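Kallistatin (Homo sapiens, PDB 6F4V) inhibits tissue kallikrein as a secreted serpin, forming a stable equimolar complex with the protease while its reactive site is cleaved. Local coordinates at residues Gln308-Ala320 with Thr329-Phe341. Sequence-based numbering, arbitrary orientation.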
loop_
_atom_site.group_PDB
_atom_site.type_symbol
_atom_site.label_atom_id
_atom_site.label_comp_id
_atom_site.label_asym_id
_atom_site.label_seq_id
_atom_site.Cartn_x
_atom_site.Cartn_y
_atom_site.Cartn_z
ATOM N N GLN A 308 19.694 3.411 -26.525
ATOM C CA GLN A 308 19.174 3.452 -27.893
ATOM C C GLN A 308 18.205 4.613 -28.165
ATOM O O GLN A 308 18.084 5.055 -29.314
ATOM C CB GLN A 308 18.504 2.110 -28.233
ATOM C CG GLN A 308 18.158 1.936 -29.711
ATOM C CD GLN A 308 17.453 0.622 -30.011
ATOM O OE1 GLN A 308 17.808 -0.441 -29.485
ATOM N NE2 GLN A 308 16.443 0.690 -30.870
ATOM N N GLN A 309 17.504 5.075 -27.125
ATOM C CA GLN A 309 16.609 6.226 -27.210
ATOM C C GLN A 309 16.725 7.037 -25.918
ATOM O O GLN A 309 17.135 6.504 -24.866
ATOM C CB GLN A 309 15.143 5.779 -27.357
ATOM C CG GLN A 309 14.793 4.963 -28.599
ATOM C CD GLN A 309 14.718 5.790 -29.884
ATOM O OE1 GLN A 309 14.861 7.022 -29.883
ATOM N NE2 GLN A 309 14.495 5.104 -30.993
ATOM N N LYS A 310 16.361 8.318 -26.007
ATOM C CA LYS A 310 16.196 9.170 -24.821
ATOM C C LYS A 310 14.816 8.931 -24.211
ATOM O O LYS A 310 13.791 9.151 -24.861
ATOM C CB LYS A 310 16.402 10.652 -25.150
ATOM C CG LYS A 310 17.858 10.950 -25.462
ATOM C CD LYS A 310 18.259 12.390 -25.192
ATOM C CE LYS A 310 19.718 12.592 -25.595
ATOM N NZ LYS A 310 20.284 13.886 -25.121
ATOM N N LEU A 311 14.801 8.482 -22.958
ATOM C CA LEU A 311 13.578 8.004 -22.342
ATOM C C LEU A 311 12.979 9.022 -21.397
ATOM O O LEU A 311 13.694 9.776 -20.755
ATOM C CB LEU A 311 13.854 6.713 -21.577
ATOM C CG LEU A 311 14.337 5.534 -22.428
ATOM C CD1 LEU A 311 14.436 4.308 -21.552
ATOM C CD2 LEU A 311 13.409 5.253 -23.603
ATOM N N GLU A 312 11.660 9.011 -21.277
ATOM C CA GLU A 312 11.034 9.814 -20.235
ATOM C C GLU A 312 9.846 9.085 -19.595
ATOM O O GLU A 312 9.306 8.112 -20.150
ATOM C CB GLU A 312 10.706 11.217 -20.770
ATOM C CG GLU A 312 9.518 11.295 -21.672
ATOM C CD GLU A 312 9.448 12.614 -22.455
ATOM O OE1 GLU A 312 9.951 13.668 -21.961
ATOM O OE2 GLU A 312 8.884 12.566 -23.574
ATOM N N ALA A 313 9.467 9.551 -18.409
ATOM C CA ALA A 313 8.321 8.998 -17.704
ATOM C C ALA A 313 7.040 9.244 -18.485
ATOM O O ALA A 313 6.878 10.306 -19.061
ATOM C CB ALA A 313 8.201 9.627 -16.326
ATOM N N SER A 314 6.160 8.247 -18.517
ATOM C CA SER A 314 4.823 8.374 -19.040
ATOM C C SER A 314 3.856 8.179 -17.841
ATOM O O SER A 314 4.079 8.770 -16.787
ATOM C CB SER A 314 4.585 7.412 -20.209
ATOM O OG SER A 314 3.400 7.796 -20.918
ATOM N N LYS A 315 2.791 7.404 -17.983
ATOM C CA LYS A 315 1.781 7.302 -16.942
ATOM C C LYS A 315 2.225 6.315 -15.860
ATOM O O LYS A 315 2.934 5.346 -16.144
ATOM C CB LYS A 315 0.442 6.823 -17.529
ATOM C CG LYS A 315 -0.241 7.769 -18.531
ATOM C CD LYS A 315 -0.504 9.179 -18.010
ATOM C CE LYS A 315 -1.673 9.206 -17.030
ATOM N NZ LYS A 315 -1.871 10.550 -16.433
ATOM N N SER A 316 1.747 6.547 -14.643
ATOM C CA SER A 316 1.971 5.640 -13.496
ATOM C C SER A 316 0.705 5.541 -12.661
ATOM O O SER A 316 0.170 6.571 -12.197
ATOM C CB SER A 316 3.144 6.124 -12.611
ATOM O OG SER A 316 3.359 5.272 -11.475
ATOM N N PHE A 317 0.198 4.310 -12.499
ATOM C CA PHE A 317 -1.059 4.078 -11.788
ATOM C C PHE A 317 -0.843 3.255 -10.547
ATOM O O PHE A 317 0.113 2.474 -10.463
ATOM C CB PHE A 317 -2.071 3.384 -12.705
ATOM C CG PHE A 317 -2.370 4.167 -13.944
ATOM C CD1 PHE A 317 -3.186 5.313 -13.882
ATOM C CD2 PHE A 317 -1.807 3.808 -15.158
ATOM C CE1 PHE A 317 -3.469 6.054 -15.030
ATOM C CE2 PHE A 317 -2.074 4.564 -16.308
ATOM C CZ PHE A 317 -2.895 5.673 -16.239
ATOM N N HIS A 318 -1.715 3.445 -9.575
ATOM C CA HIS A 318 -1.767 2.585 -8.403
ATOM C C HIS A 318 -3.231 2.281 -8.077
ATOM O O HIS A 318 -4.044 3.195 -8.025
ATOM C CB HIS A 318 -1.117 3.253 -7.183
ATOM C CG HIS A 318 -1.077 2.358 -5.983
ATOM N ND1 HIS A 318 -0.144 1.356 -5.848
ATOM C CD2 HIS A 318 -1.861 2.300 -4.883
ATOM C CE1 HIS A 318 -0.367 0.713 -4.711
ATOM N NE2 HIS A 318 -1.412 1.261 -4.112
ATOM N N LYS A 319 -3.578 1.008 -7.925
ATOM C CA LYS A 319 -4.891 0.614 -7.466
ATOM C C LYS A 319 -4.768 -0.360 -6.334
ATOM O O LYS A 319 -3.812 -1.147 -6.273
ATOM C CB LYS A 319 -5.700 -0.036 -8.580
ATOM C CG LYS A 319 -5.936 0.883 -9.770
ATOM C CD LYS A 319 -6.711 0.171 -10.879
ATOM C CE LYS A 319 -8.204 0.402 -10.781
ATOM N NZ LYS A 319 -8.914 -0.029 -12.030
ATOM N N ALA A 320 -5.740 -0.311 -5.450
ATOM C CA ALA A 320 -5.736 -1.164 -4.281
ATOM C C ALA A 320 -7.155 -1.479 -3.809
ATOM O O ALA A 320 -8.064 -0.652 -3.976
ATOM C CB ALA A 320 -4.951 -0.529 -3.165
ATOM N N THR A 329 -8.996 -10.687 6.574
ATOM C CA THR A 329 -8.829 -9.575 5.636
ATOM C C THR A 329 -8.168 -10.051 4.367
ATOM O O THR A 329 -7.229 -10.831 4.423
ATOM C CB THR A 329 -7.907 -8.490 6.286
ATOM O OG1 THR A 329 -8.545 -7.976 7.452
ATOM C CG2 THR A 329 -7.593 -7.343 5.343
ATOM N N GLU A 330 -8.646 -9.541 3.230
ATOM C CA GLU A 330 -7.985 -9.669 1.961
ATOM C C GLU A 330 -7.668 -8.262 1.454
ATOM O O GLU A 330 -8.531 -7.384 1.450
ATOM C CB GLU A 330 -8.852 -10.388 0.938
ATOM C CG GLU A 330 -8.165 -10.635 -0.401
ATOM C CD GLU A 330 -9.149 -11.133 -1.456
ATOM O OE1 GLU A 330 -10.254 -10.574 -1.523
ATOM O OE2 GLU A 330 -8.810 -12.047 -2.206
ATOM N N ALA A 331 -6.422 -8.066 1.077
ATOM C CA ALA A 331 -5.977 -6.764 0.525
ATOM C C ALA A 331 -5.049 -6.998 -0.652
ATOM O O ALA A 331 -4.222 -7.904 -0.637
ATOM C CB ALA A 331 -5.336 -5.910 1.620
ATOM N N ALA A 332 -5.223 -6.207 -1.713
ATOM C CA ALA A 332 -4.413 -6.313 -2.867
ATOM C C ALA A 332 -4.095 -4.933 -3.417
ATOM O O ALA A 332 -4.818 -3.970 -3.179
ATOM C CB ALA A 332 -5.087 -7.178 -3.928
ATOM N N ALA A 333 -2.987 -4.858 -4.139
ATOM C CA ALA A 333 -2.601 -3.618 -4.796
ATOM C C ALA A 333 -1.609 -3.880 -5.893
ATOM O O ALA A 333 -0.941 -4.916 -5.937
ATOM C CB ALA A 333 -2.038 -2.616 -3.797
ATOM N N ALA A 334 -1.519 -2.925 -6.804
ATOM C CA ALA A 334 -0.501 -2.954 -7.817
ATOM C C ALA A 334 -0.136 -1.558 -8.275
ATOM O O ALA A 334 -0.925 -0.634 -8.141
ATOM C CB ALA A 334 -0.985 -3.794 -8.986
ATOM N N THR A 335 1.070 -1.436 -8.821
ATOM C CA THR A 335 1.614 -0.161 -9.294
ATOM C C THR A 335 2.213 -0.391 -10.657
ATOM O O THR A 335 2.919 -1.375 -10.858
ATOM C CB THR A 335 2.745 0.319 -8.345
ATOM O OG1 THR A 335 2.232 0.444 -7.024
ATOM C CG2 THR A 335 3.333 1.651 -8.793
ATOM N N SER A 336 1.917 0.508 -11.593
ATOM C CA SER A 336 2.549 0.516 -12.901
ATOM C C SER A 336 3.394 1.781 -13.088
ATOM O O SER A 336 3.116 2.828 -12.480
ATOM C CB SER A 336 1.499 0.445 -14.002
ATOM O OG SER A 336 0.776 1.646 -14.098
ATOM N N PHE A 337 4.393 1.676 -13.955
ATOM C CA PHE A 337 5.168 2.835 -14.391
ATOM C C PHE A 337 5.585 2.636 -15.840
ATOM O O PHE A 337 6.342 1.720 -16.125
ATOM C CB PHE A 337 6.406 3.033 -13.529
ATOM C CG PHE A 337 7.038 4.377 -13.704
ATOM C CD1 PHE A 337 7.893 4.656 -14.763
ATOM C CD2 PHE A 337 6.729 5.386 -12.839
ATOM C CE1 PHE A 337 8.432 5.942 -14.893
ATOM C CE2 PHE A 337 7.271 6.644 -12.972
ATOM C CZ PHE A 337 8.109 6.925 -14.000
ATOM N N ALA A 338 5.117 3.519 -16.724
ATOM C CA ALA A 338 5.368 3.428 -18.149
ATOM C C ALA A 338 6.440 4.442 -18.543
ATOM O O ALA A 338 6.491 5.564 -18.010
ATOM C CB ALA A 338 4.077 3.658 -18.920
ATOM N N ILE A 339 7.310 4.011 -19.466
ATOM C CA ILE A 339 8.441 4.788 -19.948
ATOM C C ILE A 339 8.258 4.931 -21.444
ATOM O O ILE A 339 8.002 3.933 -22.122
ATOM C CB ILE A 339 9.768 4.036 -19.743
ATOM C CG1 ILE A 339 9.985 3.650 -18.293
ATOM C CG2 ILE A 339 10.956 4.842 -20.260
ATOM C CD1 ILE A 339 10.217 4.820 -17.398
ATOM N N LYS A 340 8.389 6.155 -21.953
ATOM C CA LYS A 340 8.237 6.417 -23.393
ATOM C C LYS A 340 9.496 7.073 -23.952
ATOM O O LYS A 340 10.410 7.422 -23.212
ATOM C CB LYS A 340 7.014 7.302 -23.641
ATOM C CG LYS A 340 7.147 8.704 -23.080
ATOM C CD LYS A 340 5.884 9.506 -23.265
ATOM C CE LYS A 340 6.160 10.980 -22.977
ATOM N NZ LYS A 340 5.011 11.641 -22.328
ATOM N N PHE A 341 9.513 7.264 -25.263
ATOM C CA PHE A 341 10.612 7.981 -25.934
ATOM C C PHE A 341 10.070 9.076 -26.859
ATOM O O PHE A 341 8.866 9.361 -26.923
ATOM C CB PHE A 341 11.509 7.004 -26.692
ATOM C CG PHE A 341 10.952 6.564 -28.019
ATOM C CD1 PHE A 341 9.833 5.732 -28.087
ATOM C CD2 PHE A 341 11.550 6.979 -29.209
ATOM C CE1 PHE A 341 9.313 5.323 -29.312
ATOM C CE2 PHE A 341 11.041 6.569 -30.433
ATOM C CZ PHE A 341 9.916 5.745 -30.485
ATOM O OXT PHE A 341 10.854 9.714 -27.566
HETATM O O HOH W 1 13.440 9.645 -27.494
HETATM O O HOH W 2 2.723 10.462 -21.187
HETATM O O HOH W 3 1.551 2.860 -16.444
#
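His318 reaches across to Thr335 with its imidazole. CB lies 4.0 Å from Ala334 O, and CG is closer to it. With CG anti to the backbone N (chi1 -176°), the ring brings ND1 within 2.8 Å of Thr335 OG1, a hydrogen bond at the ring's edge. ND1 also lies 3.1 Å from Ala334 O, at too poor an angle to bond. CE1 packs on Ala333 CB at 3.8 Å, and NE2, at the tip, bonds to Ser32 N. Thr335 OG1 has a second partner, Ser35 OG, tying the sheet to the start of helix 33-44.

Residues 317-320 run antiparallel to 329-340, their axes at 174°. Strand 328-340 lies between strands 159-172 and 312-324 and is followed by the C-terminal carboxylate of Phe341, the arrangement expected of a cleaved serpin, with the part of the reactive-centre loop before the scissile bond inserted as strand 4 of sheet A.

The register slips by one residue between Ala313 and His318. Ser314 N donates to Ala338 O and Ala338 N to Lys315 O, and two serine hydroxyls fill in. Ser316 OG donates to Ser336 O at 2.7 Å, while also bonding Tyr40 OH. Ser336 OG accepts from Phe317 N and shares a water with Lys315 O.

Beyond the slip, Ala313 CB touches Phe337 CZ at 3.6 Å. On the other face Lys340 CE lies 3.2 Å from Glu312 OE2, but NZ, 4.2 Å from that oxygen, is too far for a salt bridge and bonds a water shared with Ser314 OG. At the C-terminus, another water donates to Lys310 O and Phe341 OXT.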